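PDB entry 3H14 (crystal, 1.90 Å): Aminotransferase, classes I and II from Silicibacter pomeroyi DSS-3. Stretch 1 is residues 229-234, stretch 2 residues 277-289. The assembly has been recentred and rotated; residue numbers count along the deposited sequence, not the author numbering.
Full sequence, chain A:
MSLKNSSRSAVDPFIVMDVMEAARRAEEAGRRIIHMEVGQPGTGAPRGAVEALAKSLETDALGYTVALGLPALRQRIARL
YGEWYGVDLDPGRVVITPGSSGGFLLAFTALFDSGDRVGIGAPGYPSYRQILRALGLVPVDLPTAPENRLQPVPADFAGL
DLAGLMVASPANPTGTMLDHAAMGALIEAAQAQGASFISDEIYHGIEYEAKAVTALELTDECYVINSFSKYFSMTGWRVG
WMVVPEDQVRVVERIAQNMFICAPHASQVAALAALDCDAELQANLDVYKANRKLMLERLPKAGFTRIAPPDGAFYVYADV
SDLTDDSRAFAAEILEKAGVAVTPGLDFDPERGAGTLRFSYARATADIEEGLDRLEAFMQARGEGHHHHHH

Stretch 1 229-234: SKYFSM
Stretch 2, residues 277-289: CDAELQANLDVYK

Three waters carry most of the polar traffic between this turn and this helix; a single direct hydrogen bond, Gln 282 NE2 to Tyr 231 OH (3.1 Å, N-H...acceptor angle 141°), joins them without help. Stretch 1 has no regular helix or strand, but Lys 230 to Ser 233 form a type I beta turn (Tyr 231 phi/psi -55/-40, Phe 232 -82/-6), closed by a weak hydrogen bond from Ser 233 N to Lys 230 O (3.0 Å). Stretch 2 is helical from Asp 278 onward, with Cys 277 at the N-cap position and Leu 281 N bonded to Cys 277 O (3.0 Å). The backbones come nearest at Phe 232 and Leu 281, whose CA atoms lie 6.6 Å apart.

Leu 281 (m, t) points toward the turn and is the apolar centre: its CB lies 3.6 Å from Tyr 231 CZ and its CD1 3.5 Å from Phe 232 CD1. Its CD2 makes a van der Waals contact with a backbone carbonyl, 3.5 Å from Tyr 231 O. Both rings meet it obliquely. Tyr 231 (chi1 t, chi2 71°) leaves its backbone sideways, yet its ring reaches the helix; Phe 232 (chi1 m, chi2 -77°) has its CB directed away. Gln 282 also starts away, but m, m torsions fold its amide back to the phenol.

Water 3 extends the phenol's polar contacts, lying 2.6 Å from Tyr 231 OH and donating to Asp 278 OD1 (2.7 Å). Water 2 donates to Tyr 231 O (2.7 Å) and Leu 281 O (2.9 Å) and accepts from Asn 284 ND2 (3.2 Å), tying turn carbonyl to helix backbone and side chain. Water 1 donates to Lys 230 O (2.6 Å) and sits 2.5 Å from Tyr 288 OH, bridging a carbonyl and a hydroxyl that lie 4.5 Å apart (Lys 230 O to Tyr 288 OH), too far for a direct hydrogen bond. Together the stretches bury 336 Å².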

# COMPACT_ATOMS: atom_id res chain seq x y z
N SER A 229 -5.38 7.50 2.91
CA SER A 229 -4.29 7.37 3.85
C SER A 229 -2.91 7.78 3.29
O SER A 229 -2.00 8.03 4.08
CB SER A 229 -4.20 5.94 4.39
OG SER A 229 -4.00 5.01 3.33
N LYS A 230 -2.77 7.84 1.95
CA LYS A 230 -1.47 8.01 1.30
C LYS A 230 -1.31 9.36 0.58
O LYS A 230 -0.84 10.31 1.19
CB LYS A 230 -1.17 6.83 0.36
CG LYS A 230 -1.36 5.46 1.00
CD LYS A 230 -0.40 5.16 2.18
CE LYS A 230 -0.69 3.75 2.69
NZ LYS A 230 -0.12 3.36 3.99
N TYR A 231 -1.66 9.47 -0.69
CA TYR A 231 -1.62 10.77 -1.38
C TYR A 231 -2.45 11.81 -0.62
O TYR A 231 -2.06 12.97 -0.51
CB TYR A 231 -2.18 10.66 -2.77
CG TYR A 231 -2.22 11.99 -3.46
CD1 TYR A 231 -1.03 12.62 -3.89
CD2 TYR A 231 -3.41 12.67 -3.63
CE1 TYR A 231 -1.06 13.88 -4.52
CE2 TYR A 231 -3.44 13.90 -4.28
CZ TYR A 231 -2.27 14.49 -4.71
OH TYR A 231 -2.36 15.72 -5.31
N PHE A 232 -3.60 11.40 -0.10
CA PHE A 232 -4.45 12.38 0.61
C PHE A 232 -4.05 12.62 2.05
O PHE A 232 -4.61 13.49 2.70
CB PHE A 232 -5.91 12.02 0.47
CG PHE A 232 -6.36 12.08 -0.93
CD1 PHE A 232 -6.61 13.31 -1.53
CD2 PHE A 232 -6.48 10.92 -1.68
CE1 PHE A 232 -6.99 13.40 -2.86
CE2 PHE A 232 -6.88 10.98 -2.99
CZ PHE A 232 -7.13 12.25 -3.59
N SER A 233 -3.05 11.85 2.53
CA SER A 233 -2.35 12.12 3.79
C SER A 233 -3.24 12.08 5.02
O SER A 233 -2.99 12.82 5.96
CB SER A 233 -1.62 13.47 3.70
OG SER A 233 -0.60 13.58 4.70
N MSE A 234 -4.24 11.20 5.02
CA MSE A 234 -5.12 11.03 6.17
C MSE A 234 -5.01 9.66 6.82
O MSE A 234 -6.01 9.04 7.20
CB MSE A 234 -6.57 11.33 5.75
CG MSE A 234 -6.74 12.72 5.33
SE MSE A 234 -8.53 13.11 4.74
CE MSE A 234 -9.44 12.66 6.39
N CYS A 277 -7.56 19.91 -1.73
CA CYS A 277 -6.28 20.45 -1.20
C CYS A 277 -5.09 20.13 -2.11
O CYS A 277 -4.00 19.79 -1.64
CB CYS A 277 -6.01 19.94 0.22
SG CYS A 277 -7.21 20.47 1.46
N ASP A 278 -5.32 20.25 -3.41
CA ASP A 278 -4.31 19.93 -4.44
C ASP A 278 -2.96 20.59 -4.20
O ASP A 278 -1.93 19.94 -4.32
CB ASP A 278 -4.83 20.33 -5.83
CG ASP A 278 -6.22 19.77 -6.13
OD1 ASP A 278 -6.32 18.63 -6.65
OD2 ASP A 278 -7.22 20.49 -5.88
N ALA A 279 -2.95 21.87 -3.84
CA ALA A 279 -1.67 22.56 -3.63
C ALA A 279 -0.82 21.92 -2.55
O ALA A 279 0.37 21.69 -2.74
CB ALA A 279 -1.91 24.07 -3.31
N GLU A 280 -1.42 21.66 -1.38
CA GLU A 280 -0.67 21.07 -0.29
C GLU A 280 -0.25 19.66 -0.63
O GLU A 280 0.87 19.28 -0.38
CB GLU A 280 -1.46 21.08 1.03
CG GLU A 280 -0.64 20.58 2.17
CD GLU A 280 -1.32 20.70 3.54
OE1 GLU A 280 -2.26 21.50 3.67
OE2 GLU A 280 -0.91 19.96 4.47
N LEU A 281 -1.16 18.87 -1.18
CA LEU A 281 -0.85 17.46 -1.48
C LEU A 281 0.21 17.32 -2.56
O LEU A 281 1.01 16.40 -2.55
CB LEU A 281 -2.11 16.69 -1.84
CG LEU A 281 -3.19 16.76 -0.76
CD1 LEU A 281 -4.44 16.05 -1.17
CD2 LEU A 281 -2.70 16.26 0.57
N GLN A 282 0.23 18.25 -3.51
CA GLN A 282 1.31 18.26 -4.50
C GLN A 282 2.61 18.72 -3.89
O GLN A 282 3.66 18.32 -4.35
CB GLN A 282 0.92 19.10 -5.74
CG GLN A 282 -0.16 18.39 -6.59
CD GLN A 282 0.41 17.29 -7.43
OE1 GLN A 282 1.55 17.40 -7.88
NE2 GLN A 282 -0.37 16.24 -7.67
N ALA A 283 2.56 19.55 -2.84
CA ALA A 283 3.77 19.97 -2.12
C ALA A 283 4.41 18.78 -1.42
O ALA A 283 5.64 18.59 -1.45
CB ALA A 283 3.44 21.04 -1.12
N ASN A 284 3.56 17.98 -0.78
CA ASN A 284 3.99 16.70 -0.21
C ASN A 284 4.62 15.87 -1.30
O ASN A 284 5.65 15.29 -1.08
CB ASN A 284 2.81 15.90 0.35
CG ASN A 284 2.09 16.59 1.50
OD1 ASN A 284 2.61 17.50 2.14
ND2 ASN A 284 0.88 16.13 1.77
N LEU A 285 4.00 15.78 -2.46
CA LEU A 285 4.60 15.00 -3.56
C LEU A 285 5.94 15.56 -4.06
O LEU A 285 6.84 14.79 -4.43
CB LEU A 285 3.63 14.86 -4.70
CG LEU A 285 4.10 13.95 -5.84
CD1 LEU A 285 4.39 12.54 -5.35
CD2 LEU A 285 3.05 13.93 -6.95
N ASP A 286 6.09 16.88 -4.07
CA ASP A 286 7.39 17.50 -4.40
C ASP A 286 8.47 17.03 -3.44
O ASP A 286 9.61 16.78 -3.83
CB ASP A 286 7.33 19.05 -4.37
CG ASP A 286 6.44 19.64 -5.46
OD1 ASP A 286 6.22 18.98 -6.51
OD2 ASP A 286 5.93 20.76 -5.25
N VAL A 287 8.11 16.89 -2.17
CA VAL A 287 9.02 16.34 -1.19
C VAL A 287 9.39 14.89 -1.52
O VAL A 287 10.55 14.53 -1.52
CB VAL A 287 8.43 16.45 0.23
CG1 VAL A 287 9.31 15.72 1.18
CG2 VAL A 287 8.31 17.95 0.64
N TYR A 288 8.41 14.07 -1.85
CA TYR A 288 8.72 12.69 -2.24
C TYR A 288 9.62 12.66 -3.48
O TYR A 288 10.53 11.85 -3.54
CB TYR A 288 7.46 11.88 -2.54
CG TYR A 288 6.42 11.78 -1.43
CD1 TYR A 288 6.77 11.68 -0.11
CD2 TYR A 288 5.08 11.71 -1.74
CE1 TYR A 288 5.79 11.58 0.87
CE2 TYR A 288 4.11 11.60 -0.78
CZ TYR A 288 4.46 11.53 0.51
OH TYR A 288 3.50 11.45 1.48
N LYS A 289 9.35 13.54 -4.45
CA LYS A 289 10.16 13.59 -5.68
C LYS A 289 11.61 13.89 -5.35
O LYS A 289 12.52 13.26 -5.89
CB LYS A 289 9.57 14.60 -6.68
CG LYS A 289 8.33 14.07 -7.34
CD LYS A 289 7.45 15.13 -7.91
CE LYS A 289 6.46 14.54 -8.90
NZ LYS A 289 5.54 15.60 -9.38
O HOH W 1 1.16 11.94 0.89
O HOH W 2 0.32 14.17 -0.76
O HOH W 3 -4.72 16.58 -5.80